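Long-range contacts in oxygen-independent coproporphyrinogen III oxidase (Escherichia coli, PDB 1OLT), which catalyses the anaerobic oxidative decarboxylation of two propionate groups of coproporphyrinogen III, giving protoporphyrinogen IX in heme biosynthesis, with a [4Fe-4S] cluster and S-adenosylmethionine: residues L86-E90 with R125-L129; D147-L153 with R184-F190; R166-Q172 with S205-I211. All blocks are in the same frame, centred on the assembly; numbering follows the deposited sequence.

All three contacts lie in the radical SAM core, a run of parallel strands with helices packed outside. Interaction 3 pairs two neighbouring strands of that sheet; interaction 2, its centre about 13 Å away, joins the loop after strand 140-146 to the loop and first turn that open helix 188-200. These two touch: Gln186 NE2 lies 2.7 Å from Val171 O, probably a hydrogen bond. They share one S-adenosylmethionine: Arg184 holds its carboxylate and, with Arg149, lies beside sulfurs of the [4Fe-4S] cluster, while Gln172 and Asp209 lie at its ribose hydroxyls, Gln172 NE2 donating to O2'. Interaction 1 is packing in the outer helical layer, its centre about 26 and 25 Å from those of interactions 2 and 3.

Interaction 1. Residues L86-E90 with R125-L129; sequences LDALE and RLMKL
Both segments are single turns inside longer α-helices, 80-96 and 120-133, and run side by side in the same direction, with short-segment axes 10.7 Å apart and only 1° between them. Leu86 CA is nearest Leu126 CA at 6.9 Å, and Glu90 CA nearest Leu129 CA at 6.8 Å. Each turn carries its i to i+4 bond, Glu90 N to Leu86 O at 2.9 Å and Leu129 N to Arg125 O at 3.1 Å. On the side facing the sheet, leucines fill the dry groove: the mt rotamers of Leu86 and Leu89 and tp of Leu126 bring methyls together, Leu86 CD2 to Leu126 CD2 at 4.1 Å and Leu89 CD1 to Leu126 CD1 at 4.0 Å. Such parallel helices are what successive β-α units of a TIM-barrel-like radical SAM core produce, each helix outside the strands; here Leu89 touches Val57 of strand 53-62, and Leu126 reaches Ile59 there and Trp110 of strand 105-112. On the exposed side, charge takes over. Arg125, with chi1 to chi3 all t, is long enough to reach two acids in a salt-bridge network: NH2 bonds Asp87 OD1 at 2.8 Å and Glu90 OE1 at 3.1 Å, and NH1 bonds Asp87 OD1 at 3.1 Å. Leu86 CB lies over one guanidinium face, 3.5 Å from Arg125 NH1. One turn on from Leu86, Glu90 CG packs on Leu129 CD2 at 3.9 Å.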
loop_
_atom_site.group_PDB
_atom_site.type_symbol
_atom_site.label_atom_id
_atom_site.label_comp_id
_atom_site.label_asym_id
_atom_site.label_seq_id
_atom_site.Cartn_x
_atom_site.Cartn_y
_atom_site.Cartn_z
ATOM N N LEU A 86 11.524 -17.217 9.706
ATOM C CA LEU A 86 12.171 -17.606 8.479
ATOM C C LEU A 86 12.208 -19.118 8.309
ATOM O O LEU A 86 12.142 -19.588 7.161
ATOM C CB LEU A 86 13.603 -17.053 8.360
ATOM C CG LEU A 86 13.829 -15.558 8.149
ATOM C CD1 LEU A 86 15.227 -15.181 7.666
ATOM C CD2 LEU A 86 12.883 -14.992 7.327
ATOM N N ASP A 87 12.212 -19.892 9.400
ATOM C CA ASP A 87 12.062 -21.353 9.264
ATOM C C ASP A 87 10.713 -21.660 8.601
ATOM O O ASP A 87 10.626 -22.553 7.770
ATOM C CB ASP A 87 12.160 -22.112 10.581
ATOM C CG ASP A 87 13.538 -22.088 11.176
ATOM O OD1 ASP A 87 14.540 -21.877 10.459
ATOM O OD2 ASP A 87 13.721 -22.307 12.421
ATOM N N ALA A 88 9.666 -20.966 9.027
ATOM C CA ALA A 88 8.310 -21.175 8.484
ATOM C C ALA A 88 8.175 -20.677 7.043
ATOM O O ALA A 88 7.583 -21.337 6.229
ATOM C CB ALA A 88 7.290 -20.520 9.349
ATOM N N LEU A 89 8.749 -19.531 6.749
ATOM C CA LEU A 89 8.789 -18.972 5.391
ATOM C C LEU A 89 9.523 -19.906 4.440
ATOM O O LEU A 89 9.028 -20.162 3.324
ATOM C CB LEU A 89 9.448 -17.612 5.335
ATOM C CG LEU A 89 8.632 -16.419 5.810
ATOM C CD1 LEU A 89 9.568 -15.234 5.799
ATOM C CD2 LEU A 89 7.458 -16.209 4.823
ATOM N N GLU A 90 10.628 -20.477 4.888
ATOM C CA GLU A 90 11.305 -21.512 4.090
ATOM C C GLU A 90 10.340 -22.646 3.657
ATOM O O GLU A 90 10.334 -23.077 2.514
ATOM C CB GLU A 90 12.489 -22.122 4.846
ATOM C CG GLU A 90 13.180 -23.262 4.075
ATOM C CD GLU A 90 14.485 -23.787 4.745
ATOM O OE1 GLU A 90 14.727 -23.535 5.944
ATOM O OE2 GLU A 90 15.262 -24.548 4.078
ATOM N N ARG A 125 19.521 -14.674 4.236
ATOM C CA ARG A 125 18.868 -15.979 4.199
ATOM C C ARG A 125 17.521 -15.941 3.399
ATOM O O ARG A 125 17.235 -16.824 2.598
ATOM C CB ARG A 125 18.611 -16.522 5.605
ATOM C CG ARG A 125 17.924 -17.894 5.657
ATOM C CD ARG A 125 17.558 -18.365 7.087
ATOM N NE ARG A 125 16.725 -19.551 6.999
ATOM C CZ ARG A 125 16.031 -20.038 8.000
ATOM N NH1 ARG A 125 16.054 -19.454 9.180
ATOM N NH2 ARG A 125 15.298 -21.149 7.821
ATOM N N LEU A 126 16.689 -14.968 3.680
ATOM C CA LEU A 126 15.441 -14.873 3.008
ATOM C C LEU A 126 15.583 -14.580 1.547
ATOM O O LEU A 126 14.871 -15.187 0.735
ATOM C CB LEU A 126 14.528 -13.874 3.699
ATOM C CG LEU A 126 13.138 -13.684 3.119
ATOM C CD1 LEU A 126 12.361 -14.987 2.950
ATOM C CD2 LEU A 126 12.395 -12.758 3.968
ATOM N N MET A 127 16.456 -13.619 1.187
ATOM C CA MET A 127 16.658 -13.306 -0.211
ATOM C C MET A 127 17.129 -14.523 -1.006
ATOM O O MET A 127 16.731 -14.756 -2.124
ATOM C CB MET A 127 17.649 -12.177 -0.390
ATOM C CG MET A 127 17.102 -10.852 -0.117
ATOM S SD MET A 127 15.624 -10.494 -1.163
ATOM C CE MET A 127 16.122 -11.074 -2.669
ATOM N N LYS A 128 18.022 -15.294 -0.396
ATOM C CA LYS A 128 18.581 -16.496 -1.000
ATOM C C LYS A 128 17.488 -17.540 -1.226
ATOM O O LYS A 128 17.431 -18.159 -2.297
ATOM C CB LYS A 128 19.744 -17.056 -0.136
ATOM C CG LYS A 128 20.370 -18.380 -0.641
ATOM C CD LYS A 128 21.460 -18.916 0.326
ATOM C CE LYS A 128 22.100 -20.211 -0.200
ATOM N NZ LYS A 128 23.593 -20.184 0.001
ATOM N N LEU A 129 16.599 -17.718 -0.257
ATOM C CA LEU A 129 15.453 -18.637 -0.432
ATOM C C LEU A 129 14.571 -18.215 -1.634
ATOM O O LEU A 129 14.110 -19.046 -2.411
ATOM C CB LEU A 129 14.560 -18.633 0.794
ATOM C CG LEU A 129 15.086 -19.419 1.981
ATOM C CD1 LEU A 129 14.247 -19.071 3.179
ATOM C CD2 LEU A 129 15.046 -20.893 1.658
#

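Interaction 2. Residues D147-L153 with R184-F190; sequences DPREIEL and REQDEEF. With SAM (S-adenosylmethionine), chain C; SF4 (iron/sulfur cluster), chain B.
At the [4Fe-4S] cluster and its bound S-adenosylmethionine, two loops bring together a pair of arginines. Arg149 and Gln186 have the nearest CA atoms, 6.4 Å apart. The planar Arg184 guanidinium matches the SAM carboxylate, NH1 to SAM O and NH2 to SAM OXT both 2.9 Å, while SAM N (2.5 Å) and SAM O (2.2 Å) bind FE3. The Arg149 guanidinium stacks on that of Arg184, centres 4.3 Å apart, planes at 30°. Acidic Asp147 offsets the like charges: its OD1 accepts from Arg149 NE at 2.9 Å and sits 3.5 Å from Arg184 NH2, a purely electrostatic salt bridge. Arg184 NE donates to Gln186 OE1 (2.9 Å), whose amide nitrogen bonds Val171 O of strand 166-172. Pro148 centres an inverse gamma turn; water 1 links Pro148 O to Asp187 N, both 2.8 Å. Asp187 N-caps helix 188-200, OD1 accepting from Phe190 N at 3.1 Å. Phe190 CE2 packs on Ile151 CG2 at 3.9 Å. Loop 147-153 follows strand 140-146, and apolar Pro148 rests on Met169 of strand 166-172 and on Ile191 and Leu194 of helix 188-200.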
loop_
_atom_site.group_PDB
_atom_site.type_symbol
_atom_site.label_atom_id
_atom_site.label_comp_id
_atom_site.label_asym_id
_atom_site.label_seq_id
_atom_site.Cartn_x
_atom_site.Cartn_y
_atom_site.Cartn_z
ATOM N N ASP A 147 12.294 0.958 9.277
ATOM C CA ASP A 147 12.102 1.808 10.466
ATOM C C ASP A 147 13.472 2.464 10.788
ATOM O O ASP A 147 14.470 1.759 10.987
ATOM C CB ASP A 147 11.678 0.883 11.605
ATOM C CG ASP A 147 11.566 1.571 12.958
ATOM O OD1 ASP A 147 11.408 2.808 13.039
ATOM O OD2 ASP A 147 11.581 0.877 14.012
ATOM N N PRO A 148 13.552 3.792 10.851
ATOM C CA PRO A 148 14.858 4.452 11.042
ATOM C C PRO A 148 15.269 4.547 12.555
ATOM O O PRO A 148 15.621 5.673 13.071
ATOM C CB PRO A 148 14.606 5.824 10.488
ATOM C CG PRO A 148 13.116 6.082 10.954
ATOM C CD PRO A 148 12.460 4.749 10.691
ATOM N N ARG A 149 15.132 3.446 13.257
ATOM C CA ARG A 149 15.505 3.296 14.669
ATOM C C ARG A 149 16.162 1.941 14.807
ATOM O O ARG A 149 15.859 1.035 14.050
ATOM C CB ARG A 149 14.290 3.332 15.557
ATOM C CG ARG A 149 13.645 4.650 15.647
ATOM C CD ARG A 149 12.339 4.610 16.445
ATOM N NE ARG A 149 11.297 3.863 15.720
ATOM C CZ ARG A 149 10.206 3.367 16.255
ATOM N NH1 ARG A 149 9.926 3.575 17.537
ATOM N NH2 ARG A 149 9.331 2.709 15.487
ATOM N N GLU A 150 17.103 1.842 15.730
ATOM C CA GLU A 150 17.811 0.563 16.026
ATOM C C GLU A 150 18.332 -0.119 14.746
ATOM O O GLU A 150 18.131 -1.329 14.460
ATOM C CB GLU A 150 16.902 -0.311 16.877
ATOM C CG GLU A 150 16.549 0.367 18.201
ATOM C CD GLU A 150 15.693 -0.523 19.131
ATOM O OE1 GLU A 150 15.931 -1.728 19.135
ATOM O OE2 GLU A 150 14.732 -0.023 19.804
ATOM N N ILE A 151 18.970 0.679 13.927
ATOM C CA ILE A 151 19.505 0.165 12.679
ATOM C C ILE A 151 20.797 0.928 12.407
ATOM O O ILE A 151 20.880 2.078 12.703
ATOM C CB ILE A 151 18.456 0.296 11.508
ATOM C CG1 ILE A 151 18.869 -0.476 10.284
ATOM C CG2 ILE A 151 18.158 1.733 11.100
ATOM C CD1 ILE A 151 17.844 -0.389 9.178
ATOM N N GLU A 152 21.772 0.265 11.808
ATOM C CA GLU A 152 23.029 0.918 11.448
ATOM C C GLU A 152 22.955 1.295 9.955
ATOM O O GLU A 152 22.284 0.624 9.157
ATOM C CB GLU A 152 24.210 -0.020 11.720
ATOM C CG GLU A 152 24.509 -0.214 13.201
ATOM C CD GLU A 152 24.438 1.078 13.967
ATOM O OE1 GLU A 152 25.259 1.969 13.678
ATOM O OE2 GLU A 152 23.524 1.221 14.829
ATOM N N LEU A 153 23.615 2.372 9.587
ATOM C CA LEU A 153 23.651 2.799 8.188
ATOM C C LEU A 153 24.134 1.692 7.232
ATOM O O LEU A 153 23.641 1.600 6.119
ATOM C CB LEU A 153 24.590 3.996 8.012
ATOM C CG LEU A 153 24.147 5.360 8.544
ATOM C CD1 LEU A 153 25.302 6.395 8.276
ATOM C CD2 LEU A 153 22.961 5.835 7.925
ATOM N N ARG A 184 7.138 7.042 19.564
ATOM C CA ARG A 184 7.977 6.910 18.401
ATOM C C ARG A 184 9.096 7.975 18.394
ATOM O O ARG A 184 9.356 8.646 17.401
ATOM C CB ARG A 184 7.213 6.954 17.082
ATOM C CG ARG A 184 8.070 6.265 15.927
ATOM C CD ARG A 184 7.540 6.558 14.706
ATOM N NE ARG A 184 8.368 6.151 13.606
ATOM C CZ ARG A 184 8.195 5.087 12.834
ATOM N NH1 ARG A 184 7.256 4.176 13.085
ATOM N NH2 ARG A 184 9.003 4.951 11.782
ATOM N N GLU A 185 9.761 8.097 19.531
ATOM C CA GLU A 185 10.928 8.929 19.647
ATOM C C GLU A 185 11.964 8.410 18.625
ATOM O O GLU A 185 12.253 7.240 18.573
ATOM C CB GLU A 185 11.523 8.830 21.040
ATOM C CG GLU A 185 12.860 9.525 21.186
ATOM C CD GLU A 185 12.718 11.004 21.112
ATOM O OE1 GLU A 185 11.644 11.487 21.573
ATOM O OE2 GLU A 185 13.707 11.682 20.619
ATOM N N GLN A 186 12.508 9.325 17.856
ATOM C CA GLN A 186 13.482 9.024 16.826
ATOM C C GLN A 186 14.418 10.217 16.614
ATOM O O GLN A 186 14.112 11.441 16.941
ATOM C CB GLN A 186 12.754 8.529 15.506
ATOM C CG GLN A 186 11.872 9.380 15.025
ATOM C CD GLN A 186 10.859 8.824 13.988
ATOM O OE1 GLN A 186 10.852 7.653 13.586
ATOM N NE2 GLN A 186 10.046 9.751 13.514
ATOM N N ASP A 187 15.607 9.880 16.156
ATOM C CA ASP A 187 16.653 10.889 16.072
ATOM C C ASP A 187 16.610 11.519 14.672
ATOM O O ASP A 187 16.862 10.853 13.718
ATOM C CB ASP A 187 17.994 10.210 16.337
ATOM C CG ASP A 187 19.126 11.178 16.400
ATOM O OD1 ASP A 187 19.320 12.026 15.483
ATOM O OD2 ASP A 187 19.897 11.155 17.341
ATOM N N GLU A 188 16.290 12.815 14.594
ATOM C CA GLU A 188 16.099 13.511 13.320
ATOM C C GLU A 188 17.404 13.492 12.506
ATOM O O GLU A 188 17.386 13.297 11.279
ATOM C CB GLU A 188 15.700 14.951 13.570
ATOM C CG GLU A 188 15.484 15.757 12.307
ATOM C CD GLU A 188 14.996 17.181 12.606
ATOM O OE1 GLU A 188 13.972 17.360 13.276
ATOM O OE2 GLU A 188 15.674 18.084 12.245
ATOM N N GLU A 189 18.531 13.672 13.164
ATOM C CA GLU A 189 19.820 13.651 12.452
ATOM C C GLU A 189 20.084 12.327 11.850
ATOM O O GLU A 189 20.607 12.221 10.731
ATOM C CB GLU A 189 20.989 14.066 13.354
ATOM C CG GLU A 189 20.927 15.511 13.744
ATOM C CD GLU A 189 21.228 16.441 12.585
ATOM O OE1 GLU A 189 22.017 16.049 11.677
ATOM O OE2 GLU A 189 20.659 17.577 12.575
ATOM N N PHE A 190 19.692 11.273 12.547
ATOM C CA PHE A 190 19.877 9.949 12.003
ATOM C C PHE A 190 18.932 9.672 10.814
ATOM O O PHE A 190 19.311 8.978 9.852
ATOM C CB PHE A 190 19.719 8.886 13.078
ATOM C CG PHE A 190 20.036 7.510 12.581
ATOM C CD1 PHE A 190 21.348 7.138 12.352
ATOM C CD2 PHE A 190 19.035 6.634 12.281
ATOM C CE1 PHE A 190 21.646 5.880 11.877
ATOM C CE2 PHE A 190 19.334 5.386 11.783
ATOM C CZ PHE A 190 20.666 5.031 11.593
HETATM N N SAM C . 7.642 -0.562 10.362
HETATM C CA SAM C . 8.251 0.520 9.603
HETATM C C SAM C . 8.100 1.904 10.247
HETATM O O SAM C . 7.187 2.082 11.126
HETATM O OXT SAM C . 8.933 2.718 9.906
HETATM C CB SAM C . 7.544 0.532 8.233
HETATM C CG SAM C . 6.267 1.297 8.008
HETATM S SD SAM C . 4.812 0.633 8.777
HETATM C CE SAM C . 4.734 -1.077 8.227
HETATM C "C5'" SAM C . 3.488 1.165 7.560
HETATM C "C4'" SAM C . 2.864 2.601 7.680
HETATM O "O4'" SAM C . 1.493 2.606 8.059
HETATM C "C3'" SAM C . 3.503 3.452 8.750
HETATM O "O3'" SAM C . 4.808 3.933 8.405
HETATM C "C2'" SAM C . 2.446 4.529 9.024
HETATM O "O2'" SAM C . 2.693 5.698 8.243
HETATM C "C1'" SAM C . 1.166 3.889 8.546
HETATM N N9 SAM C . 0.172 3.717 9.586
HETATM C C8 SAM C . 0.223 2.755 10.561
HETATM N N7 SAM C . -0.856 2.859 11.330
HETATM C C5 SAM C . -1.620 3.884 10.832
HETATM C C6 SAM C . -2.851 4.437 11.223
HETATM N N6 SAM C . -3.559 3.979 12.255
HETATM N N1 SAM C . -3.344 5.482 10.493
HETATM C C2 SAM C . -2.626 5.981 9.400
HETATM N N3 SAM C . -1.445 5.447 9.014
HETATM C C4 SAM C . -0.953 4.419 9.736
HETATM FE FE1 SF4 B . 5.920 -1.369 13.779
HETATM FE FE2 SF4 B . 3.726 -0.013 13.136
HETATM FE FE3 SF4 B . 6.003 0.418 12.051
HETATM FE FE4 SF4 B . 5.600 1.035 14.305
HETATM S S1 SF4 B . 4.479 2.015 12.558
HETATM S S2 SF4 B . 7.552 0.157 13.706
HETATM S S3 SF4 B . 4.510 -0.555 15.141
HETATM S S4 SF4 B . 4.781 -1.363 11.891
HETATM O O HOH W 1 16.338 7.281 15.265
HETATM O O HOH W 2 11.197 5.102 19.778
#

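Interaction 3. Residues R166-Q172 with S205-I211; sequences RLSMGVQ and STNIDLI. With SAM (S-adenosylmethionine), chain C.
Six backbone hydrogen bonds join the segments: Asn207 N to Leu167 O 3.1 Å, Met169 N to Asn207 O 2.8 Å, Asp209 N to Met169 O 3.0 Å, Val171 N and Gln172 N to the shared Asp209 O at 3.0 and 2.9 Å, and Ile211 N to Gln172 O 3.0 Å. Strands 166-172 and 207-211 run parallel, short-segment axes 4.5 Å apart at closest and at 27°. Ser168, Met169 and Gly170 pair with Asn207, Ile208 and Asp209; then a beta bulge at Val171 puts Gln172 beside Leu210. Gln172, whose amide can donate and accept, gives NE2 to SAM O2' at 2.8 Å; SAM O3' lies 2.8 Å from both Gln172 OE1 and Asp209 OD2. Water 4 bridges Ser168 OG (2.6 Å) and Asp209 OD2 (2.7 Å). A side chain at Gly170 would collide with the SAM carboxylate. Between the strands, on the helix-facing side with apolar Met169 and Ile208, Val171 CG1 meets Leu210 CD2 at 3.9 Å. Strand, helix 188-200 and strand make a beta-alpha-beta crossover of the TIM-barrel-like radical SAM fold, at the C-terminal ends of whose strands S-adenosylmethionine binds.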
loop_
_atom_site.group_PDB
_atom_site.type_symbol
_atom_site.label_atom_id
_atom_site.label_comp_id
_atom_site.label_asym_id
_atom_site.label_seq_id
_atom_site.Cartn_x
_atom_site.Cartn_y
_atom_site.Cartn_z
ATOM N N ARG A 166 14.720 -0.141 -4.074
ATOM C CA ARG A 166 13.780 0.803 -3.587
ATOM C C ARG A 166 13.513 0.624 -2.115
ATOM O O ARG A 166 13.428 -0.454 -1.620
ATOM C CB ARG A 166 12.463 0.660 -4.271
ATOM C CG ARG A 166 12.595 0.597 -5.736
ATOM C CD ARG A 166 11.439 1.058 -6.425
ATOM N NE ARG A 166 11.758 1.407 -7.805
ATOM C CZ ARG A 166 10.834 1.600 -8.685
ATOM N NH1 ARG A 166 9.555 1.514 -8.292
ATOM N NH2 ARG A 166 11.172 1.893 -9.956
ATOM N N LEU A 167 13.341 1.736 -1.417
ATOM C CA LEU A 167 12.965 1.691 -0.007
ATOM C C LEU A 167 11.903 2.741 0.369
ATOM O O LEU A 167 11.802 3.804 -0.266
ATOM C CB LEU A 167 14.202 1.800 0.896
ATOM C CG LEU A 167 14.935 3.081 1.288
ATOM C CD1 LEU A 167 14.211 4.049 2.229
ATOM C CD2 LEU A 167 16.266 2.647 1.930
ATOM N N SER A 168 11.194 2.433 1.448
ATOM C CA SER A 168 10.199 3.259 2.077
ATOM C C SER A 168 10.591 3.333 3.556
ATOM O O SER A 168 11.016 2.310 4.163
ATOM C CB SER A 168 8.834 2.646 1.897
ATOM O OG SER A 168 7.912 3.496 2.503
ATOM N N MET A 169 10.508 4.530 4.136
ATOM C CA MET A 169 10.916 4.747 5.491
ATOM C C MET A 169 9.809 5.459 6.229
ATOM O O MET A 169 9.327 6.498 5.796
ATOM C CB MET A 169 12.200 5.570 5.491
ATOM C CG MET A 169 12.722 6.028 6.839
ATOM S SD MET A 169 14.227 7.093 6.706
ATOM C CE MET A 169 15.193 6.035 5.602
ATOM N N GLY A 170 9.417 4.900 7.363
ATOM C CA GLY A 170 8.453 5.546 8.215
ATOM C C GLY A 170 9.067 6.720 8.955
ATOM O O GLY A 170 10.100 6.577 9.575
ATOM N N VAL A 171 8.407 7.858 8.930
ATOM C CA VAL A 171 8.800 9.018 9.759
ATOM C C VAL A 171 7.664 9.446 10.713
ATOM O O VAL A 171 7.870 9.641 11.913
ATOM C CB VAL A 171 9.284 10.181 8.845
ATOM C CG1 VAL A 171 9.440 11.490 9.597
ATOM C CG2 VAL A 171 10.617 9.791 8.114
ATOM N N GLN A 172 6.457 9.511 10.168
ATOM C CA GLN A 172 5.240 9.862 10.853
ATOM C C GLN A 172 5.147 11.339 11.180
ATOM O O GLN A 172 4.235 12.022 10.668
ATOM C CB GLN A 172 4.947 8.958 12.074
ATOM C CG GLN A 172 5.491 7.533 11.956
ATOM C CD GLN A 172 5.095 6.774 10.725
ATOM O OE1 GLN A 172 5.526 5.646 10.556
ATOM N NE2 GLN A 172 4.278 7.342 9.894
ATOM N N SER A 205 13.553 6.390 -6.049
ATOM C CA SER A 205 12.136 6.281 -5.650
ATOM C C SER A 205 11.919 6.097 -4.178
ATOM O O SER A 205 10.978 5.410 -3.764
ATOM C CB SER A 205 11.435 5.130 -6.369
ATOM O OG SER A 205 11.539 5.295 -7.764
ATOM N N THR A 206 12.778 6.697 -3.362
ATOM C CA THR A 206 12.621 6.603 -1.906
ATOM C C THR A 206 11.385 7.328 -1.369
ATOM O O THR A 206 11.195 8.533 -1.610
ATOM C CB THR A 206 13.862 7.159 -1.236
ATOM O OG1 THR A 206 14.958 6.302 -1.552
ATOM C CG2 THR A 206 13.776 7.071 0.219
ATOM N N ASN A 207 10.579 6.595 -0.609
ATOM C CA ASN A 207 9.352 7.085 -0.022
ATOM C C ASN A 207 9.540 7.323 1.450
ATOM O O ASN A 207 10.236 6.525 2.144
ATOM C CB ASN A 207 8.223 6.065 -0.262
ATOM C CG ASN A 207 6.952 6.453 0.430
ATOM O OD1 ASN A 207 6.595 5.935 1.517
ATOM N ND2 ASN A 207 6.299 7.415 -0.113
ATOM N N ILE A 208 8.962 8.409 1.954
ATOM C CA ILE A 208 8.689 8.510 3.382
ATOM C C ILE A 208 7.189 8.555 3.738
ATOM O O ILE A 208 6.356 9.228 3.021
ATOM C CB ILE A 208 9.397 9.652 4.027
ATOM C CG1 ILE A 208 8.835 10.949 3.667
ATOM C CG2 ILE A 208 10.907 9.690 3.718
ATOM C CD1 ILE A 208 9.114 11.912 4.708
ATOM N N ASP A 209 6.820 7.887 4.833
ATOM C CA ASP A 209 5.484 7.953 5.390
ATOM C C ASP A 209 5.376 9.029 6.464
ATOM O O ASP A 209 6.266 9.156 7.337
ATOM C CB ASP A 209 5.072 6.651 6.058
ATOM C CG ASP A 209 5.087 5.458 5.146
ATOM O OD1 ASP A 209 4.922 5.574 3.906
ATOM O OD2 ASP A 209 5.200 4.296 5.645
ATOM N N LEU A 210 4.323 9.842 6.350
ATOM C CA LEU A 210 3.919 10.786 7.321
ATOM C C LEU A 210 2.460 10.480 7.696
ATOM O O LEU A 210 1.714 9.898 6.897
ATOM C CB LEU A 210 4.038 12.224 6.842
ATOM C CG LEU A 210 5.423 12.701 6.432
ATOM C CD1 LEU A 210 5.347 14.108 5.735
ATOM C CD2 LEU A 210 6.261 12.744 7.642
ATOM N N ILE A 211 2.079 10.844 8.917
ATOM C CA ILE A 211 0.673 10.766 9.347
ATOM C C ILE A 211 0.196 12.094 9.892
ATOM O O ILE A 211 0.877 12.736 10.720
ATOM C CB ILE A 211 0.451 9.684 10.406
ATOM C CG1 ILE A 211 1.001 8.335 9.971
ATOM C CG2 ILE A 211 -1.008 9.602 10.796
ATOM C CD1 ILE A 211 1.002 7.286 11.143
HETATM N N SAM C . 7.642 -0.562 10.362
HETATM C CA SAM C . 8.251 0.520 9.603
HETATM C C SAM C . 8.100 1.904 10.247
HETATM O O SAM C . 7.187 2.082 11.126
HETATM O OXT SAM C . 8.933 2.718 9.906
HETATM C CB SAM C . 7.544 0.532 8.233
HETATM C CG SAM C . 6.267 1.297 8.008
HETATM S SD SAM C . 4.812 0.633 8.777
HETATM C CE SAM C . 4.734 -1.077 8.227
HETATM C "C5'" SAM C . 3.488 1.165 7.560
HETATM C "C4'" SAM C . 2.864 2.601 7.680
HETATM O "O4'" SAM C . 1.493 2.606 8.059
HETATM C "C3'" SAM C . 3.503 3.452 8.750
HETATM O "O3'" SAM C . 4.808 3.933 8.405
HETATM C "C2'" SAM C . 2.446 4.529 9.024
HETATM O "O2'" SAM C . 2.693 5.698 8.243
HETATM C "C1'" SAM C . 1.166 3.889 8.546
HETATM N N9 SAM C . 0.172 3.717 9.586
HETATM C C8 SAM C . 0.223 2.755 10.561
HETATM N N7 SAM C . -0.856 2.859 11.330
HETATM C C5 SAM C . -1.620 3.884 10.832
HETATM C C6 SAM C . -2.851 4.437 11.223
HETATM N N6 SAM C . -3.559 3.979 12.255
HETATM N N1 SAM C . -3.344 5.482 10.493
HETATM C C2 SAM C . -2.626 5.981 9.400
HETATM N N3 SAM C . -1.445 5.447 9.014
HETATM C C4 SAM C . -0.953 4.419 9.736
HETATM O O HOH W 3 14.736 3.963 -2.603
HETATM O O HOH W 4 7.050 2.469 4.764
#